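PDB 5IZD: D-glyceraldehyde dehydrogenase (NADP(+)) from Thermoplasma acidophilum, which oxidises D-glyceraldehyde to (R)-glycerate with NADP+ in the non-phosphorylated Entner-Doudoroff pathway, working as a homotetramer. Local coordinates for residues K172-S175 with D176-G179. Sequence-based numbering, arbitrary orientation.
With NAP (NADP nicotinamide-adenine-dinucleotide phosphate), chain I.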
ATOM      1  N   LYS A 172     -13.282  -1.637 -29.813  1.00 30.01           N
ATOM      2  CA  LYS A 172     -14.466  -1.912 -30.608  1.00 30.77           C
ATOM      3  C   LYS A 172     -15.662  -1.391 -29.816  1.00 30.22           C
ATOM      4  O   LYS A 172     -16.005  -1.950 -28.799  1.00 29.69           O
ATOM      5  CB  LYS A 172     -14.626  -3.363 -30.977  1.00 31.47           C
ATOM      6  CG  LYS A 172     -15.867  -3.674 -31.790  1.00 32.40           C
ATOM      7  CD  LYS A 172     -16.913  -4.390 -30.970  1.00 32.83           C
ATOM      8  CE  LYS A 172     -18.246  -4.592 -31.660  1.00 33.60           C
ATOM      9  NZ  LYS A 172     -19.064  -3.380 -31.614  1.00 33.92           N
ATOM     10  N   PRO A 173     -16.269  -0.308 -30.282  1.00 30.21           N
ATOM     11  CA  PRO A 173     -17.382   0.271 -29.568  1.00 29.83           C
ATOM     12  C   PRO A 173     -18.699  -0.382 -29.930  1.00 30.10           C
ATOM     13  O   PRO A 173     -18.785  -1.232 -30.762  1.00 30.00           O
ATOM     14  CB  PRO A 173     -17.355   1.694 -30.018  1.00 30.20           C
ATOM     15  CG  PRO A 173     -16.916   1.593 -31.442  1.00 30.88           C
ATOM     16  CD  PRO A 173     -15.915   0.484 -31.464  1.00 30.80           C
ATOM     17  N   SER A 174     -19.727   0.028 -29.237  1.00 30.29           N
ATOM     18  CA  SER A 174     -21.056  -0.481 -29.497  1.00 30.80           C
ATOM     19  C   SER A 174     -21.450  -0.108 -30.921  1.00 31.93           C
ATOM     20  O   SER A 174     -21.140   1.011 -31.404  1.00 32.12           O
ATOM     21  CB  SER A 174     -22.075   0.114 -28.533  1.00 30.43           C
ATOM     22  OG  SER A 174     -23.375  -0.022 -29.059  1.00 30.49           O
ATOM     23  N   SER A 175     -22.198  -0.994 -31.574  1.00 32.93           N
ATOM     24  CA  SER A 175     -22.738  -0.656 -32.895  1.00 34.18           C
ATOM     25  C   SER A 175     -23.787   0.451 -32.872  1.00 34.47           C
ATOM     26  O   SER A 175     -24.079   1.022 -33.935  1.00 35.00           O
ATOM     27  CB  SER A 175     -23.338  -1.882 -33.570  1.00 35.03           C
ATOM     28  OG  SER A 175     -22.286  -2.729 -33.948  1.00 35.55           O
ATOM     29  N   ASP A 176     -24.332   0.775 -31.702  1.00 33.71           N
ATOM     30  CA  ASP A 176     -25.240   1.903 -31.611  1.00 34.11           C
ATOM     31  C   ASP A 176     -24.550   3.270 -31.527  1.00 33.57           C
ATOM     32  O   ASP A 176     -25.219   4.283 -31.729  1.00 33.71           O
ATOM     33  CB  ASP A 176     -26.170   1.760 -30.407  1.00 34.29           C
ATOM     34  CG  ASP A 176     -27.143   0.623 -30.557  1.00 34.94           C
ATOM     35  OD1 ASP A 176     -28.126   0.796 -31.303  1.00 36.60           O
ATOM     36  OD2 ASP A 176     -26.924  -0.440 -29.939  1.00 35.10           O
ATOM     37  N   THR A 177     -23.252   3.312 -31.210  1.00 32.86           N
ATOM     38  CA  THR A 177     -22.565   4.565 -30.905  1.00 32.64           C
ATOM     39  C   THR A 177     -21.106   4.589 -31.406  1.00 32.75           C
ATOM     40  O   THR A 177     -20.204   4.940 -30.650  1.00 32.15           O
ATOM     41  CB  THR A 177     -22.550   4.894 -29.387  1.00 32.15           C
ATOM     42  OG1 THR A 177     -21.855   3.859 -28.670  1.00 31.68           O
ATOM     43  CG2 THR A 177     -23.934   5.067 -28.810  1.00 32.10           C
ATOM     44  N   PRO A 178     -20.888   4.331 -32.714  1.00 33.03           N
ATOM     45  CA  PRO A 178     -19.536   4.424 -33.206  1.00 33.30           C
ATOM     46  C   PRO A 178     -18.868   5.835 -33.140  1.00 33.47           C
ATOM     47  O   PRO A 178     -17.649   5.911 -33.016  1.00 33.51           O
ATOM     48  CB  PRO A 178     -19.690   3.982 -34.659  1.00 34.00           C
ATOM     49  CG  PRO A 178     -21.059   4.419 -35.062  1.00 34.21           C
ATOM     50  CD  PRO A 178     -21.833   4.026 -33.800  1.00 33.70           C
ATOM     51  N   GLY A 179     -19.656   6.911 -33.267  1.00 33.74           N
ATOM     52  CA  GLY A 179     -19.162   8.273 -33.580  1.00 34.00           C
ATOM     53  C   GLY A 179     -18.352   8.864 -32.402  1.00 33.47           C
ATOM     54  O   GLY A 179     -17.282   9.473 -32.576  1.00 33.26           O
TER
HETATM   55  PA  NAP I 601     -23.865  -5.605 -25.106  1.00 42.11           P
HETATM   56  O1A NAP I 601     -24.402  -6.558 -26.128  1.00 46.04           O
HETATM   57  O2A NAP I 601     -23.388  -6.170 -23.784  1.00 46.71           O
HETATM   58  O5B NAP I 601     -22.670  -4.735 -25.804  1.00 38.53           O
HETATM   59  C5B NAP I 601     -21.465  -4.301 -25.135  1.00 34.31           C
HETATM   60  C4B NAP I 601     -20.257  -4.392 -26.087  1.00 32.31           C
HETATM   61  O4B NAP I 601     -19.943  -5.773 -26.350  1.00 31.06           O
HETATM   62  C3B NAP I 601     -20.537  -3.774 -27.472  1.00 32.09           C
HETATM   63  O3B NAP I 601     -19.308  -3.211 -28.002  1.00 31.70           O
HETATM   64  C2B NAP I 601     -20.969  -4.962 -28.286  1.00 32.28           C
HETATM   65  O2B NAP I 601     -20.910  -4.752 -29.693  1.00 34.08           O
HETATM   66  C1B NAP I 601     -20.013  -6.012 -27.788  1.00 30.88           C
HETATM   67  N9A NAP I 601     -20.399  -7.405 -28.058  1.00 27.38           N
HETATM   68  C8A NAP I 601     -21.633  -7.910 -28.333  1.00 26.94           C
HETATM   69  N7A NAP I 601     -21.601  -9.209 -28.541  1.00 28.49           N
HETATM   70  C5A NAP I 601     -20.259  -9.553 -28.351  1.00 28.35           C
HETATM   71  C6A NAP I 601     -19.580 -10.771 -28.416  1.00 29.52           C
HETATM   72  N6A NAP I 601     -20.189 -11.932 -28.685  1.00 31.70           N
HETATM   73  N1A NAP I 601     -18.252 -10.776 -28.180  1.00 30.61           N
HETATM   74  C2A NAP I 601     -17.628  -9.610 -27.931  1.00 28.96           C
HETATM   75  N3A NAP I 601     -18.198  -8.400 -27.866  1.00 29.17           N
HETATM   76  C4A NAP I 601     -19.533  -8.454 -28.077  1.00 27.12           C
HETATM   77  O3  NAP I 601     -24.995  -4.525 -24.829  1.00 52.78           O
HETATM   78  PN  NAP I 601     -26.470  -4.367 -25.455  1.00 70.41           P
HETATM   79  O1N NAP I 601     -26.377  -4.064 -26.939  1.00 63.76           O
HETATM   80  O2N NAP I 601     -27.228  -3.309 -24.690  1.00 67.93           O
HETATM   81  O5D NAP I 601     -27.131  -5.753 -25.248  1.00 68.93           O
HETATM   82  P2B NAP I 601     -22.329  -4.537 -30.525  1.00 28.93           P
HETATM   83  O1X NAP I 601     -21.931  -4.426 -32.005  1.00 34.61           O
HETATM   84  O2X NAP I 601     -22.933  -3.290 -30.082  1.00 27.51           O
HETATM   85  O3X NAP I 601     -23.216  -5.718 -30.323  1.00 28.38           O
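The ring of Pro173 meets Pro178 at its CG corner, which lies 4.2 Å from Pro178 CA, while the CD corner of the Pro178 ring sits near the carbonyl oxygens of Ser174 and Ser175. Thr177 N donates a hydrogen bond to Ser174 O (3.1 Å), closing a type I beta turn from Ser174 to Thr177. Inside the turn, Ser174 holds its OG anti to the backbone N (chi1 160°), where it accepts a hydrogen bond from Asp176 N at 2.9 Å, an ST turn set into the beta turn. The Asp176 carboxylate is bound through OD1 by Asn323. The folded backbone then presents Ser175 to the 2'-phosphate of NADP: Ser175 N donates a hydrogen bond to NADP O2X at 2.8 Å, nearly straight at 166°, and Ser175 OG donates one to NADP O1X at 2.6 Å. Lys172 bends its chain so that NZ hydrogen-bonds to NADP O1X (3.1 Å) and to the NADP ester oxygen O2B (3.0 Å); its positive charge probably helps offset the negative charge of the phosphate. This turn, between strand 168-172 and helix 178-190, forms part of the 2'-phosphate pocket in the Rossmann-type cofactor domain of an NADP-dependent aldehyde dehydrogenase.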